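Local coordinates for abhydrolase domain-containing protein (Exiguobacterium antarcticum, PDB 5H3H) that is an esterase of the alpha/beta hydrolase family that probably hydrolyses carboxylic esters and may also form peracids as a perhydrolase, at residues T212-K218 with S238-E244; G204-I208 with V230-A236. All coordinates share one frame; numbering follows the deposited sequence.

Contact 1. Residues T212-K218 with S238-E244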
loop_
_atom_site.group_PDB
_atom_site.type_symbol
_atom_site.label_atom_id
_atom_site.label_comp_id
_atom_site.label_asym_id
_atom_site.label_seq_id
_atom_site.Cartn_x
_atom_site.Cartn_y
_atom_site.Cartn_z
ATOM N N THR B 212 8.729 13.660 4.140
ATOM C CA THR B 212 10.090 13.119 4.209
ATOM C C THR B 212 11.200 14.154 4.509
ATOM O O THR B 212 11.160 15.320 4.033
ATOM C CB THR B 212 10.368 12.301 2.947
ATOM O OG1 THR B 212 9.232 11.414 2.752
ATOM C CG2 THR B 212 11.679 11.470 3.080
ATOM N N LEU B 213 12.154 13.721 5.345
ATOM C CA LEU B 213 13.438 14.393 5.531
ATOM C C LEU B 213 14.579 13.485 5.087
ATOM O O LEU B 213 14.680 12.353 5.589
ATOM C CB LEU B 213 13.648 14.703 6.989
ATOM C CG LEU B 213 15.016 15.296 7.329
ATOM C CD1 LEU B 213 15.132 16.641 6.609
ATOM C CD2 LEU B 213 15.207 15.437 8.829
ATOM N N ILE B 214 15.466 14.019 4.214
ATOM C CA ILE B 214 16.651 13.336 3.741
ATOM C C ILE B 214 17.830 13.978 4.475
ATOM O O ILE B 214 18.011 15.186 4.396
ATOM C CB ILE B 214 16.876 13.503 2.197
ATOM C CG1 ILE B 214 15.605 13.228 1.367
ATOM C CG2 ILE B 214 18.065 12.657 1.706
ATOM C CD1 ILE B 214 14.989 11.897 1.657
ATOM N N MET B 215 18.619 13.147 5.144
ATOM C CA MET B 215 19.817 13.554 5.861
ATOM C C MET B 215 20.944 12.813 5.126
ATOM O O MET B 215 20.850 11.566 4.962
ATOM C CB MET B 215 19.722 13.107 7.352
ATOM C CG MET B 215 19.008 14.090 8.261
ATOM S SD MET B 215 19.113 13.838 10.073
ATOM C CE MET B 215 17.854 12.673 10.052
ATOM N N HIS B 216 22.000 13.522 4.656
ATOM C CA HIS B 216 23.061 12.799 3.957
ATOM C C HIS B 216 24.401 13.566 4.035
ATOM O O HIS B 216 24.413 14.805 3.955
ATOM C CB HIS B 216 22.661 12.613 2.514
ATOM C CG HIS B 216 23.149 11.360 1.897
ATOM N ND1 HIS B 216 22.289 10.368 1.515
ATOM C CD2 HIS B 216 24.383 10.968 1.505
ATOM C CE1 HIS B 216 22.976 9.395 0.930
ATOM N NE2 HIS B 216 24.254 9.739 0.926
ATOM N N GLY B 217 25.477 12.800 4.242
ATOM C CA GLY B 217 26.859 13.308 4.282
ATOM C C GLY B 217 27.383 13.698 2.906
ATOM O O GLY B 217 27.306 12.915 1.936
ATOM N N LYS B 218 27.946 14.906 2.825
ATOM C CA LYS B 218 28.535 15.355 1.584
ATOM C C LYS B 218 29.679 14.423 1.186
ATOM O O LYS B 218 29.840 14.147 -0.006
ATOM C CB LYS B 218 29.010 16.818 1.698
ATOM C CG LYS B 218 29.147 17.519 0.359
ATOM C CD LYS B 218 27.796 17.611 -0.368
ATOM C CE LYS B 218 27.800 18.618 -1.521
ATOM N NZ LYS B 218 28.972 18.434 -2.436
ATOM N N SER B 238 9.759 16.139 0.055
ATOM C CA SER B 238 10.982 15.898 0.855
ATOM C C SER B 238 11.848 17.150 1.118
ATOM O O SER B 238 12.051 17.957 0.212
ATOM C CB SER B 238 11.857 14.825 0.197
ATOM O OG SER B 238 12.343 15.208 -1.088
ATOM N N ARG B 239 12.340 17.304 2.345
ATOM C CA ARG B 239 13.396 18.280 2.680
ATOM C C ARG B 239 14.755 17.604 2.652
ATOM O O ARG B 239 14.855 16.412 2.885
ATOM C CB ARG B 239 13.192 18.855 4.068
ATOM C CG ARG B 239 11.806 19.467 4.277
ATOM C CD ARG B 239 11.670 20.207 5.607
ATOM N NE ARG B 239 10.693 21.303 5.504
ATOM C CZ ARG B 239 9.362 21.182 5.591
ATOM N NH1 ARG B 239 8.794 19.993 5.807
ATOM N NH2 ARG B 239 8.583 22.267 5.463
ATOM N N LEU B 240 15.804 18.366 2.400
ATOM C CA LEU B 240 17.167 17.808 2.381
ATOM C C LEU B 240 18.044 18.575 3.343
ATOM O O LEU B 240 18.190 19.784 3.188
ATOM C CB LEU B 240 17.750 17.944 0.984
ATOM C CG LEU B 240 19.253 17.676 0.833
ATOM C CD1 LEU B 240 19.541 16.231 1.255
ATOM C CD2 LEU B 240 19.727 17.957 -0.589
ATOM N N GLU B 241 18.637 17.887 4.328
ATOM C CA GLU B 241 19.677 18.484 5.170
ATOM C C GLU B 241 21.045 17.843 4.899
ATOM O O GLU B 241 21.253 16.677 5.187
ATOM C CB GLU B 241 19.349 18.380 6.664
ATOM C CG GLU B 241 18.650 19.628 7.250
ATOM C CD GLU B 241 19.523 20.885 7.487
ATOM O OE1 GLU B 241 20.701 20.800 7.920
ATOM O OE2 GLU B 241 19.000 21.994 7.277
ATOM N N VAL B 242 21.983 18.649 4.420
ATOM C CA VAL B 242 23.289 18.208 3.984
ATOM C C VAL B 242 24.187 18.271 5.216
ATOM O O VAL B 242 24.288 19.292 5.883
ATOM C CB VAL B 242 23.836 19.143 2.875
ATOM C CG1 VAL B 242 25.200 18.686 2.350
ATOM C CG2 VAL B 242 22.840 19.242 1.706
ATOM N N PHE B 243 24.917 17.199 5.443
ATOM C CA PHE B 243 25.867 17.126 6.504
ATOM C C PHE B 243 27.225 17.378 5.869
ATOM O O PHE B 243 27.784 16.512 5.217
ATOM C CB PHE B 243 25.708 15.799 7.269
ATOM C CG PHE B 243 24.508 15.831 8.192
ATOM C CD1 PHE B 243 23.224 15.809 7.672
ATOM C CD2 PHE B 243 24.661 16.001 9.532
ATOM C CE1 PHE B 243 22.103 15.906 8.494
ATOM C CE2 PHE B 243 23.554 16.114 10.364
ATOM C CZ PHE B 243 22.270 16.035 9.837
ATOM N N GLU B 244 27.746 18.586 6.076
ATOM C CA GLU B 244 28.916 19.069 5.310
ATOM C C GLU B 244 30.172 18.390 5.741
ATOM O O GLU B 244 31.124 18.267 4.960
ATOM C CB GLU B 244 29.137 20.597 5.481
ATOM C CG GLU B 244 27.902 21.469 5.200
ATOM C CD GLU B 244 27.638 21.737 3.715
ATOM O OE1 GLU B 244 28.161 21.023 2.793
ATOM O OE2 GLU B 244 26.882 22.699 3.475
#
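Strands 212-217 and 239-243 run parallel, their axes 4.7 Å apart at closest and turned by 18°. Six backbone hydrogen bonds join the two segments, alternating in direction from R239 N to T212 O at one end to K218 N to F243 O at the other. E241 N meets I214 O at 2.8 Å. H216 N to E241 O is the longest, at 3.3 Å.

L213, M215 and F243 share one face with R239 and E241. F243 CG lies anti to its own carbonyl carbon (chi1 -77°), which carries the ring back along the strand to M215. There CE1 meets M215 CG at 3.6 Å, and SD sits obliquely to the ring in a Met-aromatic contact. K257 adds a cation-pi contact. With an alanine in place of F243, M215 would probably face a gap and K257 would lose its aromatic partner. On the other face, I214 CG2 touches L240 CD1 at 3.9 Å. H216 lies on this face too, against A228 of helix 225-234, and its NE2 bonds to C223 O.

Helix 225-234 links the strands in a beta-alpha-beta unit. The unit closes one side of the alpha/beta hydrolase sheet, where 239-243 is the outermost strand in the chain.

Contact 2. Residues G204-I208 with V230-A236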
loop_
_atom_site.group_PDB
_atom_site.type_symbol
_atom_site.label_atom_id
_atom_site.label_comp_id
_atom_site.label_asym_id
_atom_site.label_seq_id
_atom_site.Cartn_x
_atom_site.Cartn_y
_atom_site.Cartn_z
ATOM N N GLY B 204 9.362 3.440 -7.575
ATOM C CA GLY B 204 8.574 3.595 -6.370
ATOM C C GLY B 204 8.625 4.960 -5.704
ATOM O O GLY B 204 7.647 5.341 -5.042
ATOM N N LEU B 205 9.756 5.663 -5.805
ATOM C CA LEU B 205 9.923 7.000 -5.199
ATOM C C LEU B 205 8.779 7.983 -5.405
ATOM O O LEU B 205 8.287 8.567 -4.443
ATOM C CB LEU B 205 11.247 7.665 -5.655
ATOM C CG LEU B 205 12.607 7.108 -5.197
ATOM C CD1 LEU B 205 13.708 8.159 -5.300
ATOM C CD2 LEU B 205 12.533 6.560 -3.776
ATOM N N PRO B 206 8.321 8.170 -6.656
ATOM C CA PRO B 206 7.128 9.035 -6.822
ATOM C C PRO B 206 5.790 8.534 -6.228
ATOM O O PRO B 206 4.815 9.280 -6.278
ATOM C CB PRO B 206 7.006 9.186 -8.336
ATOM C CG PRO B 206 7.938 8.198 -8.938
ATOM C CD PRO B 206 9.008 7.943 -7.939
ATOM N N LYS B 207 5.734 7.322 -5.673
ATOM C CA LYS B 207 4.527 6.804 -5.008
ATOM C C LYS B 207 4.503 7.116 -3.532
ATOM O O LYS B 207 3.463 7.008 -2.878
ATOM C CB LYS B 207 4.390 5.293 -5.217
ATOM C CG LYS B 207 3.739 4.950 -6.538
ATOM C CD LYS B 207 4.635 4.111 -7.431
ATOM C CE LYS B 207 4.100 4.078 -8.859
ATOM N NZ LYS B 207 4.601 2.877 -9.596
ATOM N N ILE B 208 5.642 7.554 -3.010
ATOM C CA ILE B 208 5.744 7.904 -1.613
ATOM C C ILE B 208 4.971 9.195 -1.449
ATOM O O ILE B 208 5.171 10.100 -2.270
ATOM C CB ILE B 208 7.244 8.097 -1.210
ATOM C CG1 ILE B 208 7.974 6.772 -1.382
ATOM C CG2 ILE B 208 7.385 8.635 0.215
ATOM C CD1 ILE B 208 7.332 5.632 -0.634
ATOM N N VAL B 230 18.941 12.552 -5.927
ATOM C CA VAL B 230 17.944 11.805 -6.663
ATOM C C VAL B 230 16.677 11.620 -5.815
ATOM O O VAL B 230 15.545 11.845 -6.289
ATOM C CB VAL B 230 18.505 10.500 -7.191
ATOM C CG1 VAL B 230 17.399 9.571 -7.706
ATOM C CG2 VAL B 230 19.476 10.807 -8.324
ATOM N N MET B 231 16.876 11.301 -4.550
ATOM C CA MET B 231 15.748 11.104 -3.659
ATOM C C MET B 231 14.944 12.361 -3.468
ATOM O O MET B 231 13.728 12.283 -3.461
ATOM C CB MET B 231 16.201 10.588 -2.310
ATOM C CG MET B 231 16.560 9.131 -2.329
ATOM S SD MET B 231 17.051 8.505 -0.676
ATOM C CE MET B 231 18.702 9.180 -0.461
ATOM N N HIS B 232 15.637 13.495 -3.293
ATOM C CA HIS B 232 15.031 14.813 -3.066
ATOM C C HIS B 232 14.201 15.269 -4.296
ATOM O O HIS B 232 13.188 15.967 -4.145
ATOM C CB HIS B 232 16.139 15.843 -2.715
ATOM C CG HIS B 232 15.646 17.180 -2.221
ATOM N ND1 HIS B 232 16.157 18.377 -2.673
ATOM C CD2 HIS B 232 14.752 17.508 -1.260
ATOM C CE1 HIS B 232 15.565 19.379 -2.049
ATOM N NE2 HIS B 232 14.699 18.875 -1.195
ATOM N N GLU B 233 14.645 14.902 -5.491
ATOM C CA GLU B 233 13.937 15.292 -6.687
ATOM C C GLU B 233 12.641 14.501 -6.834
ATOM O O GLU B 233 11.633 15.070 -7.261
ATOM C CB GLU B 233 14.802 15.152 -7.954
ATOM C CG GLU B 233 15.594 16.416 -8.238
ATOM C CD GLU B 233 16.057 16.504 -9.670
ATOM O OE1 GLU B 233 15.780 17.530 -10.348
ATOM O OE2 GLU B 233 16.704 15.532 -10.107
ATOM N N ASN B 234 12.671 13.235 -6.434
ATOM C CA ASN B 234 11.621 12.275 -6.739
ATOM C C ASN B 234 10.610 11.971 -5.635
ATOM O O ASN B 234 9.511 11.450 -5.931
ATOM C CB ASN B 234 12.241 10.963 -7.278
ATOM C CG ASN B 234 12.866 11.160 -8.657
ATOM O OD1 ASN B 234 12.154 11.385 -9.624
ATOM N ND2 ASN B 234 14.206 11.109 -8.744
ATOM N N ILE B 235 10.959 12.246 -4.386
ATOM C CA ILE B 235 10.008 12.074 -3.284
ATOM C C ILE B 235 9.376 13.448 -3.061
ATOM O O ILE B 235 10.072 14.434 -2.751
ATOM C CB ILE B 235 10.688 11.599 -1.988
ATOM C CG1 ILE B 235 11.368 10.222 -2.196
ATOM C CG2 ILE B 235 9.695 11.605 -0.816
ATOM C CD1 ILE B 235 12.244 9.830 -1.052
ATOM N N ALA B 236 8.047 13.485 -3.189
ATOM C CA ALA B 236 7.241 14.679 -3.075
ATOM C C ALA B 236 7.309 15.366 -1.735
ATOM O O ALA B 236 7.184 14.754 -0.640
ATOM C CB ALA B 236 5.802 14.327 -3.407
HETATM O O HOH W 1 5.925 12.303 -0.424
#
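V230 O, against which L205 CD1 packs, is gripped twice by N234. The side-chain ND2 reaches it at 2.9 Å and the backbone N at 3.2 Å, from opposite faces of the carbonyl plane. The ND2 bond is bent, with 141° at the hydrogen. It ties the N234 amide back onto the last turn of its helix and probably limits its rotation.

L205 is the main side chain across the contact. It reaches over N234, with CD1 3.7 Å from N234 CB and also against M231 CA. The other methyl, CD2, turns to I235 CG1. P206 CA adds a CA-H...O contact to N234 O. I208 and I235 lie side by side and point the same way, with their CG2 methyls 3.9 Å apart. I235 CG2 is anti to its backbone N, facing I208.

No direct hydrogen bond crosses. A water lies 3.0 Å from I208 O and 2.8 Å from A236 O, but other acceptors compete for its protons.

The short 3-10 turn at 205-207 thus packs on the C-terminal end of helix 225-234. L103 of helix 97-109 touches L205 and I208, while L119 of strand 114-120 touches M231 and I235.

Both contacts are partly buried, but contact 1 belongs to the central sheet and contact 2 to the layer packed on one side of it. Contact 1 is held by regular backbone hydrogen bonds, with side chains packing on both faces. Contact 2 relies on apolar side chains and has no direct bond across it. Helix 225-234 connects them: it is the crossover between the strands of contact 1, and its C-terminal end forms one half of contact 2. The two meet where that helix ends. S238 OG bonds to I235 O there, and T212 OG1, hydrogen-bonded with V210 O, also packs on I235 CG2 at 3.6 Å. H232 faces S238 and L240 on the side turned from L205.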